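Lactococcus lactis MG1363 DpsA (Lactococcus lactis, PDB 1ZS3) binds DNA with the help of an N-terminal helix and, as a twelve-subunit Dps protein, probably protects the cell against oxidative stress. Local coordinates at residues A[17-20]-A[21-25]; A[37-40]-A[41-45]; A[90-93]-A[94-98]; A[107-111]-A[112-116]; A[128-131]-A[132-136]. All coordinates share one frame; numbering follows the deposited sequence.

Contact 1: A[17-20]-A[21-25]; sequences KAEI and DHHKP
Lys17 and Asp21 close the firmer side of this helical turn. Lys17 NZ lies 3.0 Å from Asp21 OD2 in a salt bridge and meets that oxygen on its syn lone pair. The lysine chain bends at chi3 (102°) and chi4 (73°), which turns its amine back to the carboxylate. The backbone adds a second tie, from Asp21 N to Lys17 O at 3.1 Å. An alanine at Asp21 would probably leave the Lys17 ammonium without its charge partner and its chain free to swing. This turn is near the C-terminal end of helix 5-23, the N-terminal helix of a Dps protein. It sits on the surface, although the His22 ring packs against the Tyr96 ring. The other side is looser and mostly exposed. Glu19 O sits 3.3 Å above the centre of the His23 ring, while Glu19 CG passes His23 NE2 at 3.6 Å. Ile20 and Lys24 run side by side, pointing the same way.

Contact 2: A[37-40]-A[41-45]; sequences NLFI and ENIRL
The Phe39 ring and the Asn42 amide point the same way from helix 27-51, with their planes almost perpendicular at 88°. Asn42 OD1 approaches Phe39 CE2 obliquely, 3.9 Å away. CG of Asn42 is anti to the backbone N (chi1 178°), which sets the amide alongside the ring. Ile43 CG1 also comes in obliquely, 4.4 Å from Phe39 CD2. The ring has aromatic neighbours too: Phe93 stacks with it and Phe72 meets it edge to face. Packing continues across a subunit boundary, where Phe39 touches Ile43 of the second subunit and Ile43 touches Phe39 of that subunit. Helical backbone bonds run beneath these groups, with Glu41 N to Asn37 O at 2.9 Å and Arg44 N to Ile40 O at 3.0 Å. Ile43 N gives a weak bond to each of Phe39 O and Ile40 O. Three polar ends find partners outside the segments: Glu41 OE2 bonds Gln125, Arg44 NH2 bonds Ser117, and Asn37 OD1 takes Lys98 N. A buried helix that packs on its bundle mates and, through Phe39, Asn42 and Ile43, on a second copy fits the ferritin-like four-helix bundle of Dps at a subunit interface.

Contact 3: A[90-93]-A[94-98]; sequences TEEF and LKYHK
Tyr96 turns the edge of its ring towards Glu92. Glu92 CB lies in the ring plane, 3.9 Å from Tyr96 CE1. Lys95 lies over one ring face, with CD 4.1 Å above the plane and offset toward the rim. The lysine chain is extended as far as its last bend, and Lys95 NZ then donates to Tyr96 OH at 2.9 Å. On another side of the turn, Thr90 and Leu94 lie side by side, Thr90 CG2 4.1 Å from Leu94 CD1. Thr90 CG2 is anti to the backbone N (chi1 -41° for OG1), which points the methyl along the leucine. All this belongs to helix 90-96, the short helix in the long connection between the second and third helices of the Dps bundle. The carboxylate of Glu92 reaches further, to a salt bridge with Lys107 of the second subunit. At the C-terminal end His97 leaves helical angles. Its N bonds Phe93 O at 3.0 Å, and its ring brings ND1 edge-on to the same oxygen in a weak bond of 3.4 Å.

Contact 4: A[107-111]-A[112-116]; sequences KYWTD and EDLLE
Thr110 and Glu112 meet through their side chains just where helix 111-138 starts. With chi1 at -157°, Thr110 OG1 turns away from the backbone N and donates to Glu112 OE2 at 3.1 Å. It arrives from above the carboxylate plane, 36° out of it. Glu112 bends at chi2 (73°), which folds its carboxylate back to the hydroxyl. A valine at Thr110 would probably leave that carboxylate without its hydroxyl donor and free to turn. Thr110 holds the N-cap position, but its side chain makes no capping bond; its carbonyl oxygen receives Leu114 N at 2.9 Å. The Asp111 carboxylate bonds the backbone nitrogens of Lys53 and Ser54. Trp109 keeps CG beside its own backbone N, and its indole crosses Leu114 obliquely, Trp109 CE3 being 4.1 Å from Leu114 CD2. Trp109 precedes the N-cap and Leu114 is the fourth residue after the N-cap. Apolar contact between those two positions is the hydrophobic staple, a motif of helix N-termini.

Contact 5: A[128-131]-A[132-136]; sequences FITR and AIKLA
Chi1 of -79° in Ile129 sets its CG2 anti to the backbone N, on the side facing the next turn. Ile133, with chi1 -69° and chi2 166°, extends CD1 back to that methyl. Ile129 CG2 and Ile133 CD1 meet at 4.1 Å, with the two side chains crossing at a slant. Lys134 runs beside Thr130 in the same direction, and Lys134 NZ ends 3.6 Å from Thr130 CG2. The backbone of helix 111-138 links the same residues. Ile133 N bonds Ile129 O at 2.9 Å, while Lys134 N to Thr130 O is weak at 3.3 Å. Ala132 packs on Leu31 of helix 27-51. Ile129 packs on Leu151 and Tyr152, and Ile133 on Val148, all of helix 142-165; Ile133 also touches Phe142 of the third subunit. The chemistry thus splits by side. The buried isoleucines make apolar contacts within the bundle and, for Ile133, at a subunit boundary, whereas Lys134 has a methyl neighbour here and a weak, long ion pair with Glu140 of the third subunit.

Contact 2 is the buried one, contact 1 lies on the surface, and contacts 3, 4 and 5 are partly buried. Contacts 4 and 5 share helix 111-138 but sit on opposite sides of the chain's centre, 30 Å apart between centres. One starts the helix; the other packs near its far end. Contacts 2, 3 and 4 all touch the second subunit, whereas contact 5 meets the third. Contact 3 is a hub, touching contacts 1, 2 and 5. Chemistry follows place: a salt bridge within the segments at the surface of contact 1, rings in contact 2, a tyrosine-lysine pairing in contact 3, a hydroxyl-carboxylate bond beside an apolar pair in contact 4, and an apolar pair in contact 5.

Contact 1: A[17-20]-A[21-25]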
loop_
_atom_site.group_PDB
_atom_site.type_symbol
_atom_site.label_atom_id
_atom_site.label_comp_id
_atom_site.label_asym_id
_atom_site.label_seq_id
_atom_site.Cartn_x
_atom_site.Cartn_y
_atom_site.Cartn_z
ATOM N N LYS A 17 3.868 43.981 24.024
ATOM C CA LYS A 17 4.247 42.753 24.680
ATOM C C LYS A 17 5.432 42.074 24.002
ATOM O O LYS A 17 6.233 41.409 24.667
ATOM C CB LYS A 17 3.047 41.776 24.755
ATOM C CG LYS A 17 3.047 40.826 25.973
ATOM C CD LYS A 17 1.975 39.751 25.832
ATOM C CE LYS A 17 2.593 38.449 25.395
ATOM N NZ LYS A 17 3.348 37.846 26.530
ATOM N N ALA A 18 5.520 42.218 22.678
ATOM C CA ALA A 18 6.634 41.636 21.904
ATOM C C ALA A 18 7.959 42.279 22.276
ATOM O O ALA A 18 8.902 41.571 22.615
ATOM C CB ALA A 18 6.389 41.766 20.422
ATOM N N GLU A 19 8.007 43.620 22.293
ATOM C CA GLU A 19 9.212 44.331 22.678
ATOM C C GLU A 19 9.692 43.937 24.067
ATOM O O GLU A 19 10.862 43.665 24.221
ATOM C CB GLU A 19 9.055 45.843 22.573
ATOM C CG GLU A 19 10.414 46.574 22.549
ATOM C CD GLU A 19 10.290 48.101 22.481
ATOM O OE1 GLU A 19 9.677 48.594 21.505
ATOM O OE2 GLU A 19 10.772 48.799 23.410
ATOM N N ILE A 20 8.784 43.916 25.052
ATOM C CA ILE A 20 9.101 43.525 26.435
ATOM C C ILE A 20 9.747 42.157 26.428
ATOM O O ILE A 20 10.865 42.029 26.949
ATOM C CB ILE A 20 7.820 43.536 27.325
ATOM C CG1 ILE A 20 7.319 44.978 27.571
ATOM C CG2 ILE A 20 8.028 42.784 28.640
ATOM C CD1 ILE A 20 5.765 45.149 27.593
ATOM N N ASP A 21 9.056 41.172 25.854
ATOM C CA ASP A 21 9.531 39.780 25.794
ATOM C C ASP A 21 10.936 39.609 25.123
ATOM O O ASP A 21 11.752 38.795 25.582
ATOM C CB ASP A 21 8.446 38.913 25.064
ATOM C CG ASP A 21 7.165 38.698 25.898
ATOM O OD1 ASP A 21 7.148 39.051 27.101
ATOM O OD2 ASP A 21 6.120 38.206 25.417
ATOM N N HIS A 22 11.195 40.391 24.069
ATOM C CA HIS A 22 12.471 40.348 23.380
ATOM C C HIS A 22 13.669 40.731 24.246
ATOM O O HIS A 22 14.800 40.389 23.881
ATOM C CB HIS A 22 12.485 41.151 22.022
ATOM C CG HIS A 22 11.964 40.303 20.937
ATOM N ND1 HIS A 22 12.572 39.062 20.700
ATOM C CD2 HIS A 22 10.862 40.404 20.156
ATOM C CE1 HIS A 22 11.917 38.464 19.757
ATOM N NE2 HIS A 22 10.855 39.239 19.412
ATOM N N HIS A 23 13.445 41.433 25.371
ATOM C CA HIS A 23 14.585 41.997 26.164
ATOM C C HIS A 23 15.039 41.116 27.328
ATOM O O HIS A 23 16.136 41.316 27.865
ATOM C CB HIS A 23 14.292 43.422 26.738
ATOM C CG HIS A 23 13.988 44.463 25.684
ATOM N ND1 HIS A 23 14.227 44.257 24.327
ATOM C CD2 HIS A 23 13.465 45.711 25.786
ATOM C CE1 HIS A 23 13.888 45.336 23.643
ATOM N NE2 HIS A 23 13.423 46.230 24.508
ATOM N N LYS A 24 14.205 40.158 27.738
ATOM C CA LYS A 24 14.490 39.329 28.916
ATOM C C LYS A 24 14.830 37.904 28.594
ATOM O O LYS A 24 15.072 37.140 29.518
ATOM C CB LYS A 24 13.245 39.277 29.797
ATOM C CG LYS A 24 12.161 38.312 29.336
ATOM C CD LYS A 24 10.801 39.002 29.261
ATOM C CE LYS A 24 10.186 39.316 30.650
ATOM N NZ LYS A 24 9.349 40.572 30.613
ATOM N N PRO A 25 15.115 37.629 27.321
ATOM C CA PRO A 25 14.334 36.788 26.376
ATOM C C PRO A 25 13.355 35.776 26.920
ATOM O O PRO A 25 13.700 35.057 27.866
ATOM C CB PRO A 25 15.424 36.061 25.567
ATOM C CG PRO A 25 16.721 36.454 26.256
ATOM C CD PRO A 25 16.461 37.875 26.796
#

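Contact 2: A[37-40]-A[41-45]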
loop_
_atom_site.group_PDB
_atom_site.type_symbol
_atom_site.label_atom_id
_atom_site.label_comp_id
_atom_site.label_asym_id
_atom_site.label_seq_id
_atom_site.Cartn_x
_atom_site.Cartn_y
_atom_site.Cartn_z
ATOM N N ASN A 37 14.274 32.656 10.458
ATOM C CA ASN A 37 15.364 31.951 9.815
ATOM C C ASN A 37 14.873 30.766 8.975
ATOM O O ASN A 37 15.348 30.561 7.862
ATOM C CB ASN A 37 16.416 31.494 10.842
ATOM C CG ASN A 37 17.277 32.656 11.365
ATOM O OD1 ASN A 37 17.143 33.783 10.906
ATOM N ND2 ASN A 37 18.132 32.381 12.353
ATOM N N LEU A 38 13.917 29.992 9.489
ATOM C CA LEU A 38 13.382 28.838 8.791
ATOM C C LEU A 38 12.850 29.261 7.442
ATOM O O LEU A 38 13.143 28.621 6.445
ATOM C CB LEU A 38 12.289 28.143 9.592
ATOM C CG LEU A 38 12.809 27.306 10.752
ATOM C CD1 LEU A 38 11.620 26.849 11.536
ATOM C CD2 LEU A 38 13.679 26.134 10.272
ATOM N N PHE A 39 12.062 30.331 7.418
ATOM C CA PHE A 39 11.389 30.724 6.197
ATOM C C PHE A 39 12.309 31.361 5.206
ATOM O O PHE A 39 12.095 31.209 3.997
ATOM C CB PHE A 39 10.201 31.620 6.470
ATOM C CG PHE A 39 9.039 31.277 5.633
ATOM C CD1 PHE A 39 7.996 30.531 6.132
ATOM C CD2 PHE A 39 9.029 31.624 4.315
ATOM C CE1 PHE A 39 6.938 30.202 5.342
ATOM C CE2 PHE A 39 7.970 31.281 3.503
ATOM C CZ PHE A 39 6.921 30.575 4.022
ATOM N N ILE A 40 13.354 32.052 5.663
ATOM C CA ILE A 40 14.219 32.715 4.706
ATOM C C ILE A 40 15.133 31.667 4.120
ATOM O O ILE A 40 15.385 31.714 2.935
ATOM C CB ILE A 40 14.957 33.973 5.353
ATOM C CG1 ILE A 40 14.340 35.255 4.817
ATOM C CG2 ILE A 40 16.421 34.004 5.042
ATOM C CD1 ILE A 40 12.884 35.382 5.118
ATOM N N GLU A 41 15.621 30.731 4.930
ATOM C CA GLU A 41 16.295 29.540 4.407
ATOM C C GLU A 41 15.425 28.824 3.384
ATOM O O GLU A 41 15.910 28.486 2.348
ATOM C CB GLU A 41 16.634 28.568 5.516
ATOM C CG GLU A 41 17.817 27.719 5.148
ATOM C CD GLU A 41 19.135 28.408 5.367
ATOM O OE1 GLU A 41 19.817 28.699 4.361
ATOM O OE2 GLU A 41 19.475 28.653 6.544
ATOM N N ASN A 42 14.155 28.605 3.662
ATOM C CA ASN A 42 13.244 28.023 2.697
ATOM C C ASN A 42 13.376 28.628 1.306
ATOM O O ASN A 42 13.410 27.918 0.293
ATOM C CB ASN A 42 11.793 28.124 3.200
ATOM C CG ASN A 42 10.793 27.587 2.215
ATOM O OD1 ASN A 42 9.786 28.218 1.941
ATOM N ND2 ASN A 42 11.063 26.406 1.700
ATOM N N ILE A 43 13.435 29.944 1.256
ATOM C CA ILE A 43 13.498 30.673 -0.014
ATOM C C ILE A 43 14.873 30.473 -0.634
ATOM O O ILE A 43 15.027 30.267 -1.829
ATOM C CB ILE A 43 13.201 32.181 0.195
ATOM C CG1 ILE A 43 11.974 32.351 1.108
ATOM C CG2 ILE A 43 13.091 32.885 -1.155
ATOM C CD1 ILE A 43 10.810 33.102 0.509
ATOM N N ARG A 44 15.880 30.501 0.199
ATOM C CA ARG A 44 17.246 30.315 -0.236
ATOM C C ARG A 44 17.467 28.938 -0.810
ATOM O O ARG A 44 18.230 28.787 -1.760
ATOM C CB ARG A 44 18.197 30.563 0.953
ATOM C CG ARG A 44 18.698 32.007 1.102
ATOM C CD ARG A 44 20.062 32.216 0.481
ATOM N NE ARG A 44 21.101 31.573 1.298
ATOM C CZ ARG A 44 22.188 30.963 0.821
ATOM N NH1 ARG A 44 22.447 30.870 -0.489
ATOM N NH2 ARG A 44 23.021 30.430 1.699
ATOM N N LEU A 45 16.794 27.938 -0.233
ATOM C CA LEU A 45 16.900 26.534 -0.612
ATOM C C LEU A 45 15.992 26.295 -1.753
ATOM O O LEU A 45 16.295 25.472 -2.590
ATOM C CB LEU A 45 16.494 25.606 0.543
ATOM C CG LEU A 45 17.538 25.512 1.670
ATOM C CD1 LEU A 45 16.944 25.034 2.952
ATOM C CD2 LEU A 45 18.726 24.614 1.255
#

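Contact 3: A[90-93]-A[94-98]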
loop_
_atom_site.group_PDB
_atom_site.type_symbol
_atom_site.label_atom_id
_atom_site.label_comp_id
_atom_site.label_asym_id
_atom_site.label_seq_id
_atom_site.Cartn_x
_atom_site.Cartn_y
_atom_site.Cartn_z
ATOM N N THR A 90 6.296 38.540 5.520
ATOM C CA THR A 90 7.640 38.828 4.959
ATOM C C THR A 90 8.347 39.906 5.736
ATOM O O THR A 90 9.539 39.817 6.053
ATOM C CB THR A 90 7.511 39.360 3.497
ATOM O OG1 THR A 90 6.504 38.621 2.801
ATOM C CG2 THR A 90 8.760 39.064 2.708
ATOM N N GLU A 91 7.568 40.949 5.989
ATOM C CA GLU A 91 7.965 42.005 6.903
ATOM C C GLU A 91 8.603 41.535 8.200
ATOM O O GLU A 91 9.760 41.836 8.483
ATOM C CB GLU A 91 6.738 42.834 7.241
ATOM C CG GLU A 91 6.368 43.915 6.219
ATOM C CD GLU A 91 5.772 45.140 6.922
ATOM O OE1 GLU A 91 4.672 44.985 7.545
ATOM O OE2 GLU A 91 6.429 46.225 6.881
ATOM N N GLU A 92 7.851 40.793 9.006
ATOM C CA GLU A 92 8.391 40.275 10.265
ATOM C C GLU A 92 9.516 39.258 10.034
ATOM O O GLU A 92 10.406 39.157 10.871
ATOM C CB GLU A 92 7.338 39.678 11.197
ATOM C CG GLU A 92 5.885 39.954 10.866
ATOM C CD GLU A 92 4.970 39.778 12.054
ATOM O OE1 GLU A 92 3.815 39.372 11.816
ATOM O OE2 GLU A 92 5.408 39.993 13.213
ATOM N N PHE A 93 9.498 38.526 8.910
ATOM C CA PHE A 93 10.569 37.597 8.643
ATOM C C PHE A 93 11.865 38.369 8.472
ATOM O O PHE A 93 12.878 38.007 9.057
ATOM C CB PHE A 93 10.287 36.679 7.437
ATOM C CG PHE A 93 9.112 35.723 7.615
ATOM C CD1 PHE A 93 8.846 35.115 8.830
ATOM C CD2 PHE A 93 8.289 35.419 6.539
ATOM C CE1 PHE A 93 7.792 34.261 8.978
ATOM C CE2 PHE A 93 7.225 34.541 6.679
ATOM C CZ PHE A 93 6.977 33.976 7.905
ATOM N N LEU A 94 11.839 39.462 7.710
ATOM C CA LEU A 94 13.037 40.261 7.479
ATOM C C LEU A 94 13.515 40.977 8.734
ATOM O O LEU A 94 14.728 41.016 8.961
ATOM C CB LEU A 94 12.800 41.209 6.330
ATOM C CG LEU A 94 12.707 40.420 4.999
ATOM C CD1 LEU A 94 12.039 41.257 3.869
ATOM C CD2 LEU A 94 14.115 39.952 4.611
ATOM N N LYS A 95 12.602 41.417 9.576
ATOM C CA LYS A 95 13.016 42.045 10.827
ATOM C C LYS A 95 13.795 41.080 11.754
ATOM O O LYS A 95 14.824 41.447 12.329
ATOM C CB LYS A 95 11.777 42.617 11.530
ATOM C CG LYS A 95 12.036 43.399 12.830
ATOM C CD LYS A 95 10.717 44.018 13.379
ATOM C CE LYS A 95 10.911 44.752 14.732
ATOM N NZ LYS A 95 10.248 44.011 15.848
ATOM N N TYR A 96 13.312 39.848 11.882
ATOM C CA TYR A 96 13.773 38.932 12.940
ATOM C C TYR A 96 14.804 37.931 12.477
ATOM O O TYR A 96 15.493 37.353 13.308
ATOM C CB TYR A 96 12.593 38.179 13.572
ATOM C CG TYR A 96 11.610 39.066 14.317
ATOM C CD1 TYR A 96 10.353 39.338 13.777
ATOM C CD2 TYR A 96 11.943 39.652 15.555
ATOM C CE1 TYR A 96 9.443 40.155 14.422
ATOM C CE2 TYR A 96 11.027 40.475 16.217
ATOM C CZ TYR A 96 9.778 40.715 15.632
ATOM O OH TYR A 96 8.837 41.516 16.221
ATOM N N HIS A 97 14.940 37.709 11.146
ATOM C CA HIS A 97 15.984 36.790 10.644
ATOM C C HIS A 97 17.392 37.325 10.852
ATOM O O HIS A 97 17.661 38.464 10.551
ATOM C CB HIS A 97 15.755 36.435 9.152
ATOM C CG HIS A 97 16.503 37.324 8.187
ATOM N ND1 HIS A 97 15.952 38.443 7.575
ATOM C CD2 HIS A 97 17.784 37.287 7.758
ATOM C CE1 HIS A 97 16.856 39.027 6.781
ATOM N NE2 HIS A 97 17.976 38.347 6.888
ATOM N N LYS A 98 18.277 36.554 11.452
ATOM C CA LYS A 98 19.658 37.001 11.606
ATOM C C LYS A 98 20.624 36.031 10.913
ATOM O O LYS A 98 20.348 34.859 10.767
ATOM C CB LYS A 98 20.012 37.206 13.097
ATOM C CG LYS A 98 18.877 37.817 13.974
ATOM C CD LYS A 98 19.117 39.299 14.377
ATOM C CE LYS A 98 18.250 40.272 13.557
ATOM N NZ LYS A 98 17.873 41.530 14.300
#

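Contact 4: A[107-111]-A[112-116]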
loop_
_atom_site.group_PDB
_atom_site.type_symbol
_atom_site.label_atom_id
_atom_site.label_comp_id
_atom_site.label_asym_id
_atom_site.label_seq_id
_atom_site.Cartn_x
_atom_site.Cartn_y
_atom_site.Cartn_z
ATOM N N LYS A 107 22.090 32.380 -8.236
ATOM C CA LYS A 107 21.753 31.550 -9.392
ATOM C C LYS A 107 22.924 31.222 -10.300
ATOM O O LYS A 107 22.943 30.220 -11.005
ATOM C CB LYS A 107 20.587 32.154 -10.178
ATOM C CG LYS A 107 20.784 33.511 -10.820
ATOM C CD LYS A 107 19.445 34.117 -11.293
ATOM C CE LYS A 107 18.864 35.145 -10.296
ATOM N NZ LYS A 107 17.336 35.272 -10.208
ATOM N N TYR A 108 23.986 32.023 -10.245
ATOM C CA TYR A 108 25.204 31.821 -11.036
ATOM C C TYR A 108 26.382 31.344 -10.208
ATOM O O TYR A 108 27.483 31.219 -10.732
ATOM C CB TYR A 108 25.617 33.132 -11.745
ATOM C CG TYR A 108 24.528 33.789 -12.536
ATOM C CD1 TYR A 108 23.970 33.150 -13.636
ATOM C CD2 TYR A 108 24.048 35.051 -12.181
ATOM C CE1 TYR A 108 22.958 33.738 -14.367
ATOM C CE2 TYR A 108 23.042 35.648 -12.906
ATOM C CZ TYR A 108 22.495 34.985 -13.997
ATOM O OH TYR A 108 21.484 35.565 -14.727
ATOM N N TRP A 109 26.183 31.146 -8.903
ATOM C CA TRP A 109 27.178 30.484 -8.078
ATOM C C TRP A 109 27.352 29.051 -8.524
ATOM O O TRP A 109 26.495 28.480 -9.184
ATOM C CB TRP A 109 26.758 30.463 -6.607
ATOM C CG TRP A 109 26.807 31.754 -5.879
ATOM C CD1 TRP A 109 26.988 33.002 -6.413
ATOM C CD2 TRP A 109 26.641 31.955 -4.458
ATOM N NE1 TRP A 109 26.938 33.957 -5.412
ATOM C CE2 TRP A 109 26.744 33.321 -4.210
ATOM C CE3 TRP A 109 26.443 31.081 -3.377
ATOM C CZ2 TRP A 109 26.625 33.879 -2.914
ATOM C CZ3 TRP A 109 26.325 31.629 -2.093
ATOM C CH2 TRP A 109 26.435 32.992 -1.886
ATOM N N THR A 110 28.453 28.459 -8.084
ATOM C CA THR A 110 28.681 27.070 -8.327
ATOM C C THR A 110 28.032 26.208 -7.223
ATOM O O THR A 110 27.733 26.691 -6.121
ATOM C CB THR A 110 30.177 26.874 -8.435
ATOM O OG1 THR A 110 30.421 25.679 -9.184
ATOM C CG2 THR A 110 30.829 26.600 -7.069
ATOM N N ASP A 111 27.788 24.943 -7.560
ATOM C CA ASP A 111 27.191 23.986 -6.656
ATOM C C ASP A 111 27.985 23.837 -5.390
ATOM O O ASP A 111 27.407 23.790 -4.319
ATOM C CB ASP A 111 26.988 22.632 -7.346
ATOM C CG ASP A 111 25.951 22.696 -8.432
ATOM O OD1 ASP A 111 25.726 21.649 -9.068
ATOM O OD2 ASP A 111 25.338 23.748 -8.724
ATOM N N GLU A 112 29.310 23.745 -5.497
ATOM C CA GLU A 112 30.166 23.649 -4.324
ATOM C C GLU A 112 29.963 24.861 -3.422
ATOM O O GLU A 112 29.930 24.754 -2.190
ATOM C CB GLU A 112 31.643 23.481 -4.710
ATOM C CG GLU A 112 31.954 22.212 -5.552
ATOM C CD GLU A 112 31.473 22.223 -7.051
ATOM O OE1 GLU A 112 30.823 21.225 -7.489
ATOM O OE2 GLU A 112 31.722 23.195 -7.814
ATOM N N ASP A 113 29.772 26.045 -4.018
ATOM C CA ASP A 113 29.629 27.270 -3.224
ATOM C C ASP A 113 28.228 27.403 -2.616
ATOM O O ASP A 113 28.103 27.916 -1.520
ATOM C CB ASP A 113 29.961 28.550 -4.034
ATOM C CG ASP A 113 31.480 28.656 -4.428
ATOM O OD1 ASP A 113 32.338 28.374 -3.560
ATOM O OD2 ASP A 113 31.892 29.009 -5.553
ATOM N N LEU A 114 27.181 26.977 -3.313
ATOM C CA LEU A 114 25.850 26.994 -2.698
ATOM C C LEU A 114 25.851 26.142 -1.447
ATOM O O LEU A 114 25.345 26.548 -0.420
ATOM C CB LEU A 114 24.822 26.468 -3.689
ATOM C CG LEU A 114 24.559 27.430 -4.856
ATOM C CD1 LEU A 114 24.123 26.634 -6.042
ATOM C CD2 LEU A 114 23.480 28.430 -4.466
ATOM N N LEU A 115 26.444 24.955 -1.531
ATOM C CA LEU A 115 26.434 24.020 -0.402
ATOM C C LEU A 115 27.138 24.613 0.763
ATOM O O LEU A 115 26.638 24.558 1.886
ATOM C CB LEU A 115 27.075 22.697 -0.777
ATOM C CG LEU A 115 26.008 21.647 -1.113
ATOM C CD1 LEU A 115 25.123 22.055 -2.268
ATOM C CD2 LEU A 115 26.647 20.335 -1.401
ATOM N N GLU A 116 28.285 25.213 0.491
ATOM C CA GLU A 116 29.098 25.844 1.523
ATOM C C GLU A 116 28.372 27.000 2.247
ATOM O O GLU A 116 28.525 27.177 3.450
ATOM C CB GLU A 116 30.392 26.316 0.894
ATOM C CG GLU A 116 31.561 26.332 1.864
ATOM C CD GLU A 116 32.890 26.320 1.147
ATOM O OE1 GLU A 116 33.503 25.215 1.015
ATOM O OE2 GLU A 116 33.278 27.421 0.682
#

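Contact 5: A[128-131]-A[132-136]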
loop_
_atom_site.group_PDB
_atom_site.type_symbol
_atom_site.label_atom_id
_atom_site.label_comp_id
_atom_site.label_asym_id
_atom_site.label_seq_id
_atom_site.Cartn_x
_atom_site.Cartn_y
_atom_site.Cartn_z
ATOM N N PHE A 128 20.762 30.166 17.808
ATOM C CA PHE A 128 19.452 30.588 18.276
ATOM C C PHE A 128 18.545 29.448 18.767
ATOM O O PHE A 128 17.692 29.677 19.630
ATOM C CB PHE A 128 18.743 31.329 17.149
ATOM C CG PHE A 128 19.412 32.603 16.735
ATOM C CD1 PHE A 128 20.599 32.588 16.012
ATOM C CD2 PHE A 128 18.858 33.837 17.085
ATOM C CE1 PHE A 128 21.212 33.769 15.633
ATOM C CE2 PHE A 128 19.474 35.008 16.702
ATOM C CZ PHE A 128 20.649 34.977 15.970
ATOM N N ILE A 129 18.672 28.268 18.144
ATOM C CA ILE A 129 17.856 27.101 18.478
ATOM C C ILE A 129 18.294 26.624 19.840
ATOM O O ILE A 129 17.464 26.391 20.694
ATOM C CB ILE A 129 18.030 26.039 17.351
ATOM C CG1 ILE A 129 17.154 26.418 16.147
ATOM C CG2 ILE A 129 17.721 24.680 17.823
ATOM C CD1 ILE A 129 17.590 25.830 14.791
ATOM N N THR A 130 19.605 26.476 19.981
ATOM C CA THR A 130 20.260 26.137 21.242
ATOM C C THR A 130 19.655 26.889 22.423
ATOM O O THR A 130 19.296 26.288 23.435
ATOM C CB THR A 130 21.773 26.371 21.102
ATOM O OG1 THR A 130 22.389 25.161 20.627
ATOM C CG2 THR A 130 22.460 26.631 22.416
ATOM N N ARG A 131 19.535 28.196 22.262
ATOM C CA ARG A 131 19.016 29.072 23.286
ATOM C C ARG A 131 17.539 28.812 23.500
ATOM O O ARG A 131 17.082 28.778 24.630
ATOM C CB ARG A 131 19.275 30.549 22.918
ATOM C CG ARG A 131 20.746 30.967 23.073
ATOM C CD ARG A 131 21.002 32.493 23.032
ATOM N NE ARG A 131 21.629 32.902 21.761
ATOM C CZ ARG A 131 21.835 34.172 21.377
ATOM N NH1 ARG A 131 22.426 34.409 20.200
ATOM N NH2 ARG A 131 21.442 35.191 22.153
ATOM N N ALA A 132 16.777 28.623 22.428
ATOM C CA ALA A 132 15.356 28.396 22.568
ATOM C C ALA A 132 15.053 27.037 23.293
ATOM O O ALA A 132 14.035 26.892 23.964
ATOM C CB ALA A 132 14.682 28.446 21.236
ATOM N N ILE A 133 15.937 26.046 23.166
ATOM C CA ILE A 133 15.785 24.800 23.883
ATOM C C ILE A 133 15.871 25.115 25.328
ATOM O O ILE A 133 14.970 24.750 26.066
ATOM C CB ILE A 133 16.853 23.790 23.480
ATOM C CG1 ILE A 133 16.577 23.351 22.036
ATOM C CG2 ILE A 133 16.943 22.619 24.490
ATOM C CD1 ILE A 133 17.698 22.622 21.405
ATOM N N LYS A 134 16.969 25.764 25.742
ATOM C CA LYS A 134 17.231 26.040 27.153
ATOM C C LYS A 134 16.114 26.878 27.786
ATOM O O LYS A 134 15.717 26.614 28.919
ATOM C CB LYS A 134 18.571 26.751 27.343
ATOM C CG LYS A 134 19.824 25.945 26.971
ATOM C CD LYS A 134 21.086 26.770 27.258
ATOM C CE LYS A 134 22.364 26.170 26.667
ATOM N NZ LYS A 134 23.201 27.218 25.915
ATOM N N LEU A 135 15.600 27.880 27.069
ATOM C CA LEU A 135 14.535 28.753 27.575
ATOM C C LEU A 135 13.278 27.951 27.714
ATOM O O LEU A 135 12.575 28.078 28.716
ATOM C CB LEU A 135 14.278 29.984 26.671
ATOM C CG LEU A 135 15.430 31.016 26.581
ATOM C CD1 LEU A 135 15.023 32.271 25.807
ATOM C CD2 LEU A 135 16.009 31.377 27.964
ATOM N N ALA A 136 13.011 27.065 26.759
ATOM C CA ALA A 136 11.765 26.324 26.749
ATOM C C ALA A 136 11.699 25.411 27.963
ATOM O O ALA A 136 10.628 25.230 28.543
ATOM C CB ALA A 136 11.630 25.530 25.452
#